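Local coordinates for protein vacuolar aminopeptidase 1 (Saccharomyces cerevisiae, PDB 5JGF) that removes N-terminal amino acids, preferably neutral or hydrophobic ones, from peptides in the yeast vacuole as a zinc-dependent dodecamer and is the major cargo of the cytoplasm-to-vacuole targeting pathway, at residues 48-53 / 61-66; 101-106 / 112-117; 337-342 / 465-470. All coordinates share one frame; numbering follows the deposited sequence.

Contact 1 (48-53 / 61-66)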
# COMPACT_ATOMS: atom_id res chain seq x y z
N SER D 48 21.27 -14.71 -59.63
CA SER D 48 21.49 -15.47 -60.85
C SER D 48 21.41 -16.96 -60.55
O SER D 48 21.76 -17.39 -59.46
CB SER D 48 22.85 -15.14 -61.46
OG SER D 48 22.94 -13.78 -61.82
N ASN D 49 20.96 -17.74 -61.52
CA ASN D 49 20.86 -19.19 -61.34
C ASN D 49 22.27 -19.77 -61.27
O ASN D 49 23.15 -19.36 -62.03
CB ASN D 49 20.06 -19.81 -62.48
CG ASN D 49 20.06 -21.32 -62.42
OD1 ASN D 49 21.02 -21.97 -62.80
ND2 ASN D 49 18.97 -21.89 -61.93
N TRP D 50 22.49 -20.71 -60.37
CA TRP D 50 23.81 -21.30 -60.19
C TRP D 50 24.12 -22.53 -61.03
O TRP D 50 25.21 -23.10 -60.92
CB TRP D 50 24.02 -21.65 -58.71
CG TRP D 50 23.98 -20.47 -57.78
CD1 TRP D 50 23.94 -19.15 -58.12
CD2 TRP D 50 24.01 -20.51 -56.35
NE1 TRP D 50 23.96 -18.36 -56.99
CE2 TRP D 50 23.99 -19.18 -55.89
CE3 TRP D 50 24.04 -21.55 -55.41
CZ2 TRP D 50 24.02 -18.85 -54.52
CZ3 TRP D 50 24.07 -21.23 -54.05
CH2 TRP D 50 24.06 -19.89 -53.63
N GLN D 51 23.18 -22.94 -61.88
CA GLN D 51 23.39 -24.13 -62.71
C GLN D 51 24.71 -24.10 -63.47
O GLN D 51 25.40 -25.11 -63.55
CB GLN D 51 22.23 -24.30 -63.69
CG GLN D 51 22.05 -25.71 -64.23
CD GLN D 51 21.61 -26.70 -63.16
OE1 GLN D 51 20.62 -26.48 -62.47
NE2 GLN D 51 22.35 -27.80 -63.05
N ASP D 52 25.08 -22.94 -64.01
CA ASP D 52 26.32 -22.83 -64.76
C ASP D 52 27.52 -22.33 -63.96
O ASP D 52 28.61 -22.16 -64.51
CB ASP D 52 26.14 -21.93 -65.99
CG ASP D 52 25.25 -22.56 -67.05
OD1 ASP D 52 25.11 -23.80 -67.05
OD2 ASP D 52 24.71 -21.82 -67.89
N SER D 53 27.32 -22.08 -62.67
CA SER D 53 28.41 -21.59 -61.82
C SER D 53 29.00 -22.71 -60.99
O SER D 53 30.16 -22.67 -60.60
CB SER D 53 27.92 -20.47 -60.91
OG SER D 53 27.58 -19.32 -61.66
N PHE D 61 32.65 -22.05 -52.57
CA PHE D 61 31.88 -20.86 -52.91
C PHE D 61 31.30 -20.16 -51.69
O PHE D 61 31.42 -20.63 -50.55
CB PHE D 61 30.70 -21.22 -53.82
CG PHE D 61 31.02 -22.23 -54.89
CD1 PHE D 61 31.06 -23.59 -54.60
CD2 PHE D 61 31.26 -21.81 -56.20
CE1 PHE D 61 31.34 -24.52 -55.60
CE2 PHE D 61 31.54 -22.75 -57.20
CZ PHE D 61 31.58 -24.10 -56.90
N TYR D 62 30.66 -19.03 -51.94
CA TYR D 62 29.98 -18.28 -50.89
C TYR D 62 29.05 -17.29 -51.56
O TYR D 62 29.27 -16.89 -52.71
CB TYR D 62 30.96 -17.56 -49.95
CG TYR D 62 31.61 -16.30 -50.49
CD1 TYR D 62 32.75 -16.36 -51.29
CD2 TYR D 62 31.09 -15.04 -50.17
CE1 TYR D 62 33.37 -15.20 -51.75
CE2 TYR D 62 31.70 -13.88 -50.62
CZ TYR D 62 32.84 -13.96 -51.41
OH TYR D 62 33.44 -12.81 -51.85
N THR D 63 27.99 -16.91 -50.86
CA THR D 63 27.04 -15.95 -51.39
C THR D 63 26.66 -15.02 -50.25
O THR D 63 26.91 -15.32 -49.08
CB THR D 63 25.78 -16.63 -51.96
OG1 THR D 63 24.97 -15.65 -52.62
CG2 THR D 63 24.97 -17.30 -50.85
N ILE D 64 26.07 -13.88 -50.58
CA ILE D 64 25.68 -12.91 -49.58
C ILE D 64 24.28 -12.39 -49.87
O ILE D 64 23.90 -12.21 -51.02
CB ILE D 64 26.66 -11.72 -49.56
CG1 ILE D 64 28.07 -12.22 -49.27
CG2 ILE D 64 26.22 -10.69 -48.52
CD1 ILE D 64 29.14 -11.15 -49.39
N ARG D 65 23.51 -12.18 -48.81
CA ARG D 65 22.17 -11.66 -48.95
C ARG D 65 22.06 -10.39 -48.11
O ARG D 65 22.49 -10.37 -46.95
CB ARG D 65 21.13 -12.67 -48.46
CG ARG D 65 19.70 -12.13 -48.48
CD ARG D 65 18.71 -13.16 -47.96
NE ARG D 65 18.64 -14.34 -48.81
CZ ARG D 65 17.88 -15.40 -48.57
NH1 ARG D 65 17.12 -15.44 -47.48
NH2 ARG D 65 17.89 -16.43 -49.41
N ASN D 66 21.53 -9.32 -48.70
CA ASN D 66 21.33 -8.05 -47.99
C ASN D 66 22.63 -7.42 -47.49
O ASN D 66 22.60 -6.39 -46.82
CB ASN D 66 20.39 -8.29 -46.80
CG ASN D 66 19.75 -7.01 -46.30
OD1 ASN D 66 18.99 -6.36 -47.02
ND2 ASN D 66 20.04 -6.64 -45.05
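Ser53 N donates to Trp50 O at 2.9 Å, closing a type I beta turn over residues 50-53 whose two ends both lean on strand 61-65. At its start the indole of Trp50 crosses the side chain of Thr63 at about a right angle. The touching is done by the outer carbons of the six-membered ring: CZ2 of Trp50 meets CB of Thr63 at 3.8 Å, and CH2 of Trp50 meets the methyl CG2 of Thr63 at 3.9 Å. Trp50 CA and Thr63 CA lie 10.8 Å apart, and the ring spans most of that gap with its CG anti to the carbonyl carbon (chi1 -62°). The polar ends look to other partners, Trp50 NE1 donating to Ser45 O and Thr63 OG1 bonding to Leu44 O.

Strand 58-65 belongs to the large mixed sheet of this M18 peptidase, where it runs between strands 42-43 and 69-76. The loop lies over the face of the sheet that carries Thr63 and Phe73, the face helix 312-324 also meets; Tyr62 and Ile64 point to helix 25-38 on the other. The indole packs on Phe73 and makes a cation-pi contact with Arg319. Replacing Trp50 by an alanine removes the indole, which would probably open a gap beside Thr63 and leave Arg319 without its aromatic partner and Ser45 O without this donor.

At the other end of the turn, O of Ser53 lies obliquely to the ring of Phe61, 3.7 Å from CE2 of Phe61. That same oxygen accepts a hydrogen bond from Lys42 NZ, so this carbonyl has a polar partner as well as the phenyl ring beside it.

Contact 2 (101-106 / 112-117)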
# COMPACT_ATOMS: atom_id res chain seq x y z
N PRO D 101 15.72 7.12 -39.33
CA PRO D 101 15.55 7.50 -40.74
C PRO D 101 15.84 8.99 -40.90
O PRO D 101 16.41 9.43 -41.90
CB PRO D 101 14.09 7.14 -41.00
CG PRO D 101 13.94 5.89 -40.20
CD PRO D 101 14.62 6.25 -38.88
N VAL D 102 15.42 9.77 -39.91
CA VAL D 102 15.68 11.20 -39.88
C VAL D 102 16.38 11.38 -38.54
O VAL D 102 15.74 11.33 -37.49
CB VAL D 102 14.38 12.05 -39.90
CG1 VAL D 102 14.73 13.53 -39.77
CG2 VAL D 102 13.61 11.80 -41.19
N SER D 103 17.70 11.57 -38.57
CA SER D 103 18.46 11.72 -37.33
C SER D 103 18.56 13.18 -36.91
O SER D 103 19.06 13.49 -35.83
CB SER D 103 19.87 11.16 -37.49
OG SER D 103 20.67 12.01 -38.29
N PHE D 104 18.08 14.07 -37.77
CA PHE D 104 18.15 15.50 -37.49
C PHE D 104 17.43 15.94 -36.22
O PHE D 104 16.31 15.52 -35.94
CB PHE D 104 17.61 16.29 -38.69
CG PHE D 104 17.77 17.78 -38.55
CD1 PHE D 104 16.91 18.52 -37.74
CD2 PHE D 104 18.81 18.45 -39.19
CE1 PHE D 104 17.08 19.90 -37.58
CE2 PHE D 104 18.99 19.82 -39.03
CZ PHE D 104 18.12 20.55 -38.22
N LYS D 105 18.11 16.79 -35.45
CA LYS D 105 17.55 17.35 -34.23
C LYS D 105 18.01 18.80 -34.16
O LYS D 105 19.14 19.11 -34.53
CB LYS D 105 18.08 16.62 -32.98
CG LYS D 105 17.62 15.18 -32.83
CD LYS D 105 18.12 14.59 -31.52
CE LYS D 105 17.44 15.23 -30.31
NZ LYS D 105 16.01 14.84 -30.19
N ASP D 106 17.13 19.69 -33.72
CA ASP D 106 17.51 21.10 -33.60
C ASP D 106 18.55 21.16 -32.50
O ASP D 106 18.56 20.31 -31.61
CB ASP D 106 16.31 21.96 -33.19
CG ASP D 106 15.17 21.89 -34.18
OD1 ASP D 106 15.43 22.01 -35.39
OD2 ASP D 106 14.01 21.74 -33.74
N GLY D 112 24.72 19.87 -30.35
CA GLY D 112 24.27 19.12 -31.51
C GLY D 112 24.04 17.70 -31.04
O GLY D 112 24.88 17.13 -30.32
N ARG D 113 22.90 17.13 -31.41
CA ARG D 113 22.55 15.76 -31.04
C ARG D 113 21.97 15.06 -32.27
O ARG D 113 21.57 15.72 -33.22
CB ARG D 113 21.49 15.76 -29.93
CG ARG D 113 21.96 16.35 -28.60
CD ARG D 113 20.86 16.29 -27.56
NE ARG D 113 19.72 17.14 -27.91
CZ ARG D 113 18.59 17.19 -27.22
NH1 ARG D 113 18.44 16.45 -26.13
NH2 ARG D 113 17.60 17.99 -27.61
N ILE D 114 21.95 13.73 -32.25
CA ILE D 114 21.37 12.98 -33.35
C ILE D 114 20.32 12.02 -32.81
O ILE D 114 20.52 11.41 -31.76
CB ILE D 114 22.43 12.17 -34.15
CG1 ILE D 114 23.26 11.31 -33.19
CG2 ILE D 114 23.30 13.11 -34.96
CD1 ILE D 114 24.21 10.35 -33.91
N ALA D 115 19.21 11.90 -33.52
CA ALA D 115 18.13 11.01 -33.11
C ALA D 115 18.51 9.59 -33.49
O ALA D 115 18.87 9.31 -34.64
CB ALA D 115 16.84 11.42 -33.80
N VAL D 116 18.44 8.68 -32.52
CA VAL D 116 18.80 7.29 -32.74
C VAL D 116 17.81 6.34 -32.08
O VAL D 116 16.96 6.76 -31.30
CB VAL D 116 20.21 6.98 -32.17
CG1 VAL D 116 21.25 7.89 -32.83
CG2 VAL D 116 20.22 7.18 -30.66
N ALA D 117 17.94 5.05 -32.39
CA ALA D 117 17.06 4.03 -31.83
C ALA D 117 17.90 2.82 -31.44
O ALA D 117 18.93 2.54 -32.04
CB ALA D 117 16.00 3.63 -32.84
O HOH W 1 21.17 16.40 -35.82
O HOH W 2 21.60 19.03 -33.20
O HOH W 3 20.35 18.90 -29.96
O HOH W 4 16.84 19.29 -30.06
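Lys105 folds back over residues Arg113 to Ala115, and nearly every carbon of its chain finds something there. CB of Lys105 sits 3.6 Å from O of Arg113. CG of Lys105 touches the methyl CB of Ala115 at 4.0 Å, and CD of Lys105 lies 3.5 Å from N of Ala115. Bends at chi3 (69°) and chi4 (70°) then turn the chain back toward Arg113, bringing CE of Lys105 3.6 Å above one face of the Arg113 guanidinium, nearer the rim than the centre. The tip, NZ of Lys105, stops 4.4 Å from NH2 of Arg113.

Beneath this aliphatic cover Ala115 N donates to Ser103 O at 2.8 Å, almost straight at 175°. Farther along, water takes over: one molecule joins Lys105 N to Arg113 O, a second Lys105 O to Arg113 N. Loop 101-106 is in this way laid beside strand 112-119 of the six-stranded antiparallel sheet, on the hairpin connection from strand 96-99.

The guanidinium is held by its edge, with NE and NH2 each donating to an in-plane water; both waters also reach Asp106 O. NH1 bonds to Asn352 OD1 of a neighbouring subunit. Two cationic groups therefore lie close together; the contact is carried by the lysine's aliphatic carbons, and the nearby waters and the polar partners of the guanidinium probably temper the repulsion.

Contact 3 (337-342 / 465-470)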
# COMPACT_ATOMS: atom_id res chain seq x y z
N ASN D 337 20.62 -36.77 -42.75
CA ASN D 337 22.00 -37.20 -42.52
C ASN D 337 22.95 -36.05 -42.16
O ASN D 337 24.16 -36.24 -42.15
CB ASN D 337 22.54 -37.92 -43.76
CG ASN D 337 21.95 -39.30 -43.93
OD1 ASN D 337 22.29 -40.23 -43.18
ND2 ASN D 337 21.06 -39.46 -44.91
N SER D 338 22.40 -34.88 -41.86
CA SER D 338 23.22 -33.71 -41.54
C SER D 338 23.34 -33.40 -40.05
O SER D 338 22.57 -33.89 -39.23
CB SER D 338 22.65 -32.47 -42.24
OG SER D 338 22.54 -32.66 -43.64
N ILE D 339 24.33 -32.58 -39.71
CA ILE D 339 24.55 -32.14 -38.34
C ILE D 339 24.76 -30.63 -38.40
O ILE D 339 25.63 -30.14 -39.11
CB ILE D 339 25.81 -32.79 -37.70
CG1 ILE D 339 25.53 -34.26 -37.35
CG2 ILE D 339 26.20 -32.02 -36.43
CD1 ILE D 339 24.43 -34.46 -36.31
N ILE D 340 23.94 -29.90 -37.65
CA ILE D 340 24.07 -28.45 -37.62
C ILE D 340 24.55 -28.02 -36.24
O ILE D 340 23.98 -28.42 -35.23
CB ILE D 340 22.71 -27.75 -37.88
CG1 ILE D 340 22.18 -28.11 -39.27
CG2 ILE D 340 22.89 -26.23 -37.77
CD1 ILE D 340 20.81 -27.50 -39.58
N LEU D 341 25.62 -27.25 -36.21
CA LEU D 341 26.10 -26.73 -34.94
C LEU D 341 25.62 -25.29 -34.92
O LEU D 341 26.03 -24.48 -35.74
CB LEU D 341 27.64 -26.74 -34.84
CG LEU D 341 28.41 -28.06 -34.84
CD1 LEU D 341 29.86 -27.79 -34.44
CD2 LEU D 341 27.77 -29.05 -33.88
N SER D 342 24.69 -24.99 -34.01
CA SER D 342 24.19 -23.63 -33.87
C SER D 342 25.17 -23.02 -32.87
O SER D 342 25.07 -23.27 -31.67
CB SER D 342 22.78 -23.64 -33.28
OG SER D 342 22.35 -22.33 -32.98
N SER D 465 32.63 -38.90 -39.84
CA SER D 465 33.11 -40.18 -39.33
C SER D 465 32.48 -40.53 -37.98
O SER D 465 32.18 -41.70 -37.72
CB SER D 465 34.63 -40.16 -39.18
OG SER D 465 35.10 -41.39 -38.65
N VAL D 466 32.28 -39.53 -37.13
CA VAL D 466 31.68 -39.76 -35.82
C VAL D 466 30.18 -40.05 -35.92
O VAL D 466 29.69 -40.98 -35.28
CB VAL D 466 31.88 -38.54 -34.88
CG1 VAL D 466 31.10 -38.74 -33.59
CG2 VAL D 466 33.36 -38.37 -34.58
N TYR D 467 29.47 -39.27 -36.72
CA TYR D 467 28.03 -39.47 -36.86
C TYR D 467 27.73 -40.82 -37.48
O TYR D 467 26.64 -41.36 -37.31
CB TYR D 467 27.41 -38.33 -37.68
CG TYR D 467 25.91 -38.17 -37.51
CD1 TYR D 467 25.30 -38.44 -36.28
CD2 TYR D 467 25.12 -37.70 -38.55
CE1 TYR D 467 23.93 -38.24 -36.10
CE2 TYR D 467 23.75 -37.49 -38.38
CZ TYR D 467 23.16 -37.76 -37.15
OH TYR D 467 21.82 -37.53 -36.97
N ASP D 468 28.70 -41.38 -38.20
CA ASP D 468 28.51 -42.70 -38.82
C ASP D 468 28.34 -43.77 -37.75
O ASP D 468 27.61 -44.75 -37.95
CB ASP D 468 29.71 -43.08 -39.68
CG ASP D 468 29.73 -42.37 -41.02
OD1 ASP D 468 28.66 -41.93 -41.48
OD2 ASP D 468 30.82 -42.27 -41.62
N GLU D 469 29.01 -43.58 -36.61
CA GLU D 469 28.96 -44.52 -35.50
C GLU D 469 27.58 -44.62 -34.85
O GLU D 469 27.31 -45.56 -34.12
CB GLU D 469 30.00 -44.14 -34.43
CG GLU D 469 31.45 -44.21 -34.89
CD GLU D 469 31.80 -45.58 -35.48
OE1 GLU D 469 31.14 -46.57 -35.14
OE2 GLU D 469 32.75 -45.68 -36.29
N PHE D 470 26.72 -43.64 -35.11
CA PHE D 470 25.38 -43.66 -34.55
C PHE D 470 24.41 -44.37 -35.48
O PHE D 470 24.64 -44.34 -36.72
CB PHE D 470 24.89 -42.24 -34.27
CG PHE D 470 25.63 -41.55 -33.16
CD1 PHE D 470 26.93 -41.09 -33.35
CD2 PHE D 470 25.04 -41.39 -31.91
CE1 PHE D 470 27.63 -40.48 -32.31
CE2 PHE D 470 25.74 -40.77 -30.86
CZ PHE D 470 27.03 -40.32 -31.07
O HOH W 5 20.33 -35.15 -38.80
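Ile339 pushes its terminal methyl squarely onto the ring of Tyr467. This is a CH-pi contact: CD1 of Ile339 stands 3.6 Å from the Tyr467 ring centroid, only 12° off the normal. Behind it, CG1 of Ile339 follows at 3.7 Å from CD2 of Tyr467, so two carbons of one branch cover the same face. The ring reaches across from the last turns of its helix because CG of Tyr467 stands anti to the backbone N (chi1 -161°).

Strand 339-347 is one of the inner strands of the large mixed sheet, and helix 448-468 packs against it; Ile339 also meets Phe459 and Trp463 of that helix. Leu388 of helix 383-396 and Lys47 of a neighbouring subunit flank the tyrosine as well.

The ring's rim is looser and more polar. O of Asn337 lies in the ring plane at its edge, 4.0 Å from CE2 of Tyr467, while Ser338 O approaches obliquely. A water lies 2.6 Å from Ser338 O, but its link to OH of Tyr467, at 3.4 Å, is weak. The hydroxyl's bond with Arg426 NH2 is weak too.

Overall arrangement
Contacts 1 and 3 reach the same large mixed sheet but do not touch: their centres are 26 Å apart and their nearest atoms about 15 Å. Contact 2 belongs to the separate six-stranded antiparallel sheet, its centre 38 Å from that of contact 1 and 50 Å from that of contact 3, on the opposite side of the chain's centre from the latter. All three lie away from the two-zinc site. In contact 3, strand 339-347 itself carries the zinc ligand Asp344 two residues beyond the segment. Contacts 1 and 2 both border the same neighbouring subunit, and contact 3 meets a different one, in keeping with the dodecamer.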